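Local coordinates for protein CrRbcX-IIa (PDB 5BS1) that probably acts as a Rubisco-assembly chaperone in the green alga Chlamydomonas reinhardtii, working as an all-helical homodimer, at residues M1-D6 and R15-A20; Q49-D54 and R77-L82. All coordinates share one frame; numbering follows the deposited sequence.

The two contacts show a small helical protein fastened at two separate places. From the N terminus, contact 1 comes first: the arm M1-D6 leads through a short loop that turns back, so that the arm lies on the opening turns of helix 13-38. That helix then carries the chain to helix 46-59, where contact 2 opens; it closes at the end of helix 69-78 and the start of helix 80-96. The contacts therefore follow one another in series, neither nested nor crossed. The centres of contact 1 and contact 2 are about 28 Å apart, on opposite sides of the chain's centre. The nearest atoms of contact 1 and contact 2 are about 17 Å apart. Contact 1 ties the N-terminal arm to the dimer region, contact 2 one helix to a helix-helix corner.

Contact 1. Residues M1-D6 and R15-A20; sequences MHIPAD and RKAAVA
Apolar packing and one lysine hydrogen bond hold the N-terminal arm against the first long helix. I3 makes the apolar part of the contact, together with A20 and M1. Its first torsion (chi1 -59°) sets CG2 anti to the backbone N, and this methyl presses on the helix backbone itself, I3 CG2 lying 3.3 Å from A17 N and also against the K16 carbonyl carbon. The other branch turns to A20, with I3 CG1 3.8 Å from A20 CB. Selenomethionine M1, fully extended, adds its tip: M1 CE comes to 4.1 Å from the same A20 CB. The short side chain of A20 is consistent with the arm's close approach.

K16 and D6 contribute equally large surfaces. The extended chain of K16 runs alongside the 3-10 turn of residues 3-5, its methylenes passing the carbonyl oxygens of I3 and P4, until K16 NZ donates to P4 O at 3.1 Å, in the carbonyl plane and on a lone pair (C=O...N 136°). D6 instead packs a carboxylate oxygen tightly on A20, D6 OD2 standing 3.0 Å from A20 CA.

A20 and F27 of the second subunit pack on I3 and P4, and E109 of that subunit forms a salt bridge with R15. The arrangement is an N-terminal arm folded back on its own first helix at the interface of an RbcX homodimer.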
loop_
_atom_site.group_PDB
_atom_site.type_symbol
_atom_site.label_atom_id
_atom_site.label_comp_id
_atom_site.label_asym_id
_atom_site.label_seq_id
_atom_site.Cartn_x
_atom_site.Cartn_y
_atom_site.Cartn_z
HETATM N N MSE A 1 -0.277 -6.437 2.079
HETATM C CA MSE A 1 -0.729 -5.096 1.661
HETATM C C MSE A 1 -1.042 -5.198 0.203
HETATM O O MSE A 1 -0.154 -5.150 -0.655
HETATM C CB MSE A 1 0.348 -4.077 2.023
HETATM C CG MSE A 1 -0.006 -2.654 1.624
HETATM SE SE MSE A 1 1.464 -1.531 2.304
HETATM C CE MSE A 1 0.728 0.250 2.044
ATOM N N HIS A 2 -2.314 -5.399 -0.088
ATOM C CA HIS A 2 -2.791 -5.467 -1.446
ATOM C C HIS A 2 -3.770 -4.321 -1.644
ATOM O O HIS A 2 -4.946 -4.397 -1.274
ATOM C CB HIS A 2 -3.419 -6.846 -1.738
ATOM C CG HIS A 2 -3.944 -6.980 -3.133
ATOM N ND1 HIS A 2 -5.245 -7.339 -3.425
ATOM C CD2 HIS A 2 -3.335 -6.793 -4.327
ATOM C CE1 HIS A 2 -5.407 -7.379 -4.735
ATOM N NE2 HIS A 2 -4.265 -7.047 -5.305
ATOM N N ILE A 3 -3.280 -3.222 -2.208
ATOM C CA ILE A 3 -4.048 -2.000 -2.209
ATOM C C ILE A 3 -5.369 -2.107 -2.983
ATOM O O ILE A 3 -6.392 -1.584 -2.524
ATOM C CB ILE A 3 -3.190 -0.793 -2.659
ATOM C CG1 ILE A 3 -1.990 -0.619 -1.718
ATOM C CG2 ILE A 3 -4.043 0.472 -2.724
ATOM C CD1 ILE A 3 -1.003 0.424 -2.208
ATOM N N PRO A 4 -5.409 -2.813 -4.132
ATOM C CA PRO A 4 -6.723 -2.860 -4.815
ATOM C C PRO A 4 -7.893 -3.436 -4.003
ATOM O O PRO A 4 -9.026 -3.130 -4.353
ATOM C CB PRO A 4 -6.461 -3.731 -6.027
ATOM C CG PRO A 4 -4.998 -3.570 -6.306
ATOM C CD PRO A 4 -4.315 -3.282 -4.996
ATOM N N ALA A 5 -7.619 -4.248 -2.974
ATOM C CA ALA A 5 -8.637 -4.836 -2.111
ATOM C C ALA A 5 -8.994 -3.997 -0.889
ATOM O O ALA A 5 -9.897 -4.375 -0.135
ATOM C CB ALA A 5 -8.180 -6.213 -1.646
ATOM N N ASP A 6 -8.251 -2.924 -0.633
ATOM C CA ASP A 6 -8.513 -2.027 0.490
ATOM C C ASP A 6 -9.620 -1.019 0.214
ATOM O O ASP A 6 -10.075 -0.840 -0.933
ATOM C CB ASP A 6 -7.211 -1.340 0.976
ATOM C CG ASP A 6 -6.463 -2.208 2.027
ATOM O OD1 ASP A 6 -6.597 -3.450 2.034
ATOM O OD2 ASP A 6 -5.778 -1.647 2.881
ATOM N N ARG A 15 -7.458 6.722 -2.684
ATOM C CA ARG A 15 -8.112 6.403 -1.426
ATOM C C ARG A 15 -7.764 5.008 -0.947
ATOM O O ARG A 15 -7.520 4.781 0.239
ATOM C CB ARG A 15 -9.610 6.560 -1.554
ATOM C CG ARG A 15 -10.318 6.202 -0.273
ATOM C CD ARG A 15 -11.787 6.608 -0.146
ATOM N NE ARG A 15 -12.062 6.316 1.232
ATOM C CZ ARG A 15 -11.822 7.138 2.245
ATOM N NH1 ARG A 15 -11.966 6.693 3.479
ATOM N NH2 ARG A 15 -11.467 8.414 2.018
ATOM N N LYS A 16 -7.746 4.051 -1.865
ATOM C CA LYS A 16 -7.329 2.699 -1.515
ATOM C C LYS A 16 -5.926 2.709 -0.913
ATOM O O LYS A 16 -5.708 2.071 0.110
ATOM C CB LYS A 16 -7.402 1.766 -2.724
ATOM C CG LYS A 16 -8.817 1.504 -3.182
ATOM C CD LYS A 16 -8.856 0.422 -4.255
ATOM C CE LYS A 16 -10.294 0.134 -4.669
ATOM N NZ LYS A 16 -10.301 -0.758 -5.852
ATOM N N ALA A 17 -5.007 3.444 -1.522
ATOM C CA ALA A 17 -3.647 3.543 -1.022
ATOM C C ALA A 17 -3.631 4.186 0.359
ATOM O O ALA A 17 -2.917 3.715 1.235
ATOM C CB ALA A 17 -2.772 4.301 -1.998
ATOM N N ALA A 18 -4.422 5.227 0.549
ATOM C CA ALA A 18 -4.476 5.934 1.857
ATOM C C ALA A 18 -4.943 4.989 2.951
ATOM O O ALA A 18 -4.350 4.932 4.018
ATOM C CB ALA A 18 -5.369 7.161 1.753
ATOM N N VAL A 19 -5.988 4.230 2.683
ATOM C CA VAL A 19 -6.523 3.284 3.698
ATOM C C VAL A 19 -5.538 2.151 3.978
ATOM O O VAL A 19 -5.322 1.753 5.116
ATOM C CB VAL A 19 -7.918 2.783 3.291
ATOM C CG1 VAL A 19 -8.407 1.747 4.270
ATOM C CG2 VAL A 19 -8.862 3.976 3.240
ATOM N N ALA A 20 -4.887 1.662 2.926
ATOM C CA ALA A 20 -3.852 0.642 3.081
ATOM C C ALA A 20 -2.703 1.179 3.931
ATOM O O ALA A 20 -2.171 0.477 4.800
ATOM C CB ALA A 20 -3.344 0.214 1.726
#

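Contact 2. Residues Q49-D54 and R77-L82; sequences QQAYLD and RKNHAL
One turn of helix 46-59 faces the corner where helix 69-78 gives way to helix 80-96, with A51 and L82 closest, A51 CA to L82 CA 5.8 Å. At the corner N79 leaves helical geometry and becomes the N-cap of the next helix. With its CG anti to the backbone N (chi1 -168°), its amide works in two directions: N79 OD1 accepts from L82 N at 3.0 Å, the capping bond, while N79 ND2 donates to D54 OD2 at 2.8 Å. The latter bond is nearly straight (162°) and uses the anti lone pair of OD2, with carboxylate and amide planes almost perpendicular.

D54 is buried, yet both its oxygens have partners. A water donates to D54 OD2 at 2.6 Å and also to K78 O, bridging the carboxylate to the last turn of helix 69-78. On the other oxygen, Q50 NE2 donates to D54 OD1 at 3.0 Å from above the carboxylate plane. K78, its chain bent, brings K78 NZ to D54 OD1 at 3.3 Å, a salt bridge whose hydrogen bond is weak. So many donors would be expected to favour the ionised acid. An alanine here would remove the acceptor of N79 ND2, K78 NZ, Q50 NE2 and the water, and would probably loosen the hold of helix 46-59 on the corner.

Beneath the polar group, L82 CD2 rests 3.9 Å from D54 CB and beside the A51 carbonyl. Helix 13-38 backs this layer, V33 meeting L82 and L37 meeting A51, while L55 and F58 of helix 46-59 touch L82 and K78; the contact thus joins three consecutive helices beside a fourth.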
loop_
_atom_site.group_PDB
_atom_site.type_symbol
_atom_site.label_atom_id
_atom_site.label_comp_id
_atom_site.label_asym_id
_atom_site.label_seq_id
_atom_site.Cartn_x
_atom_site.Cartn_y
_atom_site.Cartn_z
ATOM N N GLN A 49 3.020 -4.839 32.161
ATOM C CA GLN A 49 3.009 -6.268 31.837
ATOM C C GLN A 49 1.683 -6.652 31.195
ATOM O O GLN A 49 1.668 -7.404 30.255
ATOM C CB GLN A 49 3.332 -7.161 33.040
ATOM C CG GLN A 49 4.799 -7.069 33.408
ATOM C CD GLN A 49 5.215 -8.014 34.526
ATOM O OE1 GLN A 49 4.406 -8.690 35.188
ATOM N NE2 GLN A 49 6.512 -8.098 34.694
ATOM N N GLN A 50 0.581 -6.099 31.668
ATOM C CA GLN A 50 -0.719 -6.418 31.112
ATOM C C GLN A 50 -0.848 -5.883 29.676
ATOM O O GLN A 50 -1.398 -6.571 28.808
ATOM C CB GLN A 50 -1.849 -5.872 31.976
ATOM C CG GLN A 50 -3.210 -6.410 31.557
ATOM C CD GLN A 50 -3.291 -7.929 31.634
ATOM O OE1 GLN A 50 -3.058 -8.517 32.690
ATOM N NE2 GLN A 50 -3.600 -8.568 30.526
ATOM N N ALA A 51 -0.272 -4.706 29.425
ATOM C CA ALA A 51 -0.286 -4.140 28.072
ATOM C C ALA A 51 0.503 -5.045 27.127
ATOM O O ALA A 51 0.072 -5.288 26.015
ATOM C CB ALA A 51 0.286 -2.730 28.092
ATOM N N TYR A 52 1.650 -5.551 27.592
ATOM C CA TYR A 52 2.442 -6.508 26.814
ATOM C C TYR A 52 1.607 -7.748 26.521
ATOM O O TYR A 52 1.561 -8.220 25.390
ATOM C CB TYR A 52 3.719 -6.887 27.564
ATOM C CG TYR A 52 4.448 -8.051 26.986
ATOM C CD1 TYR A 52 5.216 -7.925 25.860
ATOM C CD2 TYR A 52 4.334 -9.332 27.567
ATOM C CE1 TYR A 52 5.872 -9.026 25.317
ATOM C CE2 TYR A 52 4.996 -10.426 27.035
ATOM C CZ TYR A 52 5.770 -10.271 25.923
ATOM O OH TYR A 52 6.445 -11.359 25.367
ATOM N N LEU A 53 0.970 -8.315 27.546
ATOM C CA LEU A 53 0.203 -9.545 27.362
ATOM C C LEU A 53 -0.916 -9.330 26.347
ATOM O O LEU A 53 -1.104 -10.142 25.463
ATOM C CB LEU A 53 -0.370 -10.039 28.680
ATOM C CG LEU A 53 0.605 -10.484 29.778
ATOM C CD1 LEU A 53 -0.125 -10.789 31.073
ATOM C CD2 LEU A 53 1.401 -11.698 29.329
ATOM N N ASP A 54 -1.595 -8.189 26.459
ATOM C CA ASP A 54 -2.739 -7.902 25.583
ATOM C C ASP A 54 -2.266 -7.642 24.151
ATOM O O ASP A 54 -2.887 -8.099 23.189
ATOM C CB ASP A 54 -3.518 -6.691 26.089
ATOM C CG ASP A 54 -4.273 -6.952 27.390
ATOM O OD1 ASP A 54 -4.533 -8.121 27.723
ATOM O OD2 ASP A 54 -4.598 -5.994 28.121
ATOM N N ARG A 77 -11.377 -1.766 23.844
ATOM C CA ARG A 77 -12.334 -2.464 24.728
ATOM C C ARG A 77 -11.643 -3.285 25.786
ATOM O O ARG A 77 -12.152 -3.428 26.891
ATOM C CB ARG A 77 -13.283 -3.363 23.952
ATOM C CG ARG A 77 -14.505 -2.609 23.479
ATOM C CD ARG A 77 -15.565 -3.493 22.895
ATOM N NE ARG A 77 -15.417 -3.454 21.450
ATOM C CZ ARG A 77 -14.894 -4.375 20.651
ATOM N NH1 ARG A 77 -14.857 -4.102 19.355
ATOM N NH2 ARG A 77 -14.444 -5.539 21.097
ATOM N N LYS A 78 -10.475 -3.820 25.461
ATOM C CA LYS A 78 -9.726 -4.670 26.391
ATOM C C LYS A 78 -8.775 -3.890 27.267
ATOM O O LYS A 78 -8.565 -4.220 28.432
ATOM C CB LYS A 78 -8.928 -5.713 25.591
ATOM C CG LYS A 78 -8.083 -6.656 26.429
ATOM C CD LYS A 78 -8.987 -7.502 27.318
ATOM C CE LYS A 78 -8.234 -8.372 28.304
ATOM N NZ LYS A 78 -7.578 -9.510 27.617
ATOM N N ASN A 79 -8.145 -2.869 26.701
ATOM C CA ASN A 79 -7.060 -2.182 27.358
ATOM C C ASN A 79 -6.968 -0.776 26.804
ATOM O O ASN A 79 -6.292 -0.508 25.813
ATOM C CB ASN A 79 -5.726 -2.920 27.163
ATOM C CG ASN A 79 -4.639 -2.402 28.069
ATOM O OD1 ASN A 79 -4.550 -1.204 28.350
ATOM N ND2 ASN A 79 -3.797 -3.310 28.557
ATOM N N HIS A 80 -7.672 0.133 27.465
ATOM C CA HIS A 80 -7.756 1.515 27.008
ATOM C C HIS A 80 -6.398 2.205 26.976
ATOM O O HIS A 80 -6.092 2.938 26.030
ATOM C CB HIS A 80 -8.732 2.243 27.941
ATOM C CG HIS A 80 -8.934 3.687 27.639
ATOM N ND1 HIS A 80 -8.313 4.690 28.339
ATOM C CD2 HIS A 80 -9.726 4.298 26.725
ATOM C CE1 HIS A 80 -8.682 5.861 27.841
ATOM N NE2 HIS A 80 -9.550 5.647 26.878
ATOM N N ALA A 81 -5.565 1.997 27.989
ATOM C CA ALA A 81 -4.258 2.647 28.045
ATOM C C ALA A 81 -3.393 2.211 26.848
ATOM O O ALA A 81 -2.674 3.010 26.260
ATOM C CB ALA A 81 -3.563 2.325 29.326
ATOM N N LEU A 82 -3.462 0.924 26.544
ATOM C CA LEU A 82 -2.686 0.384 25.401
ATOM C C LEU A 82 -3.195 1.023 24.092
ATOM O O LEU A 82 -2.384 1.418 23.253
ATOM C CB LEU A 82 -2.806 -1.114 25.360
ATOM C CG LEU A 82 -2.277 -1.856 24.127
ATOM C CD1 LEU A 82 -0.791 -1.593 23.976
ATOM C CD2 LEU A 82 -2.610 -3.340 24.211
HETATM O O HOH W 1 -6.251 -5.352 30.059
#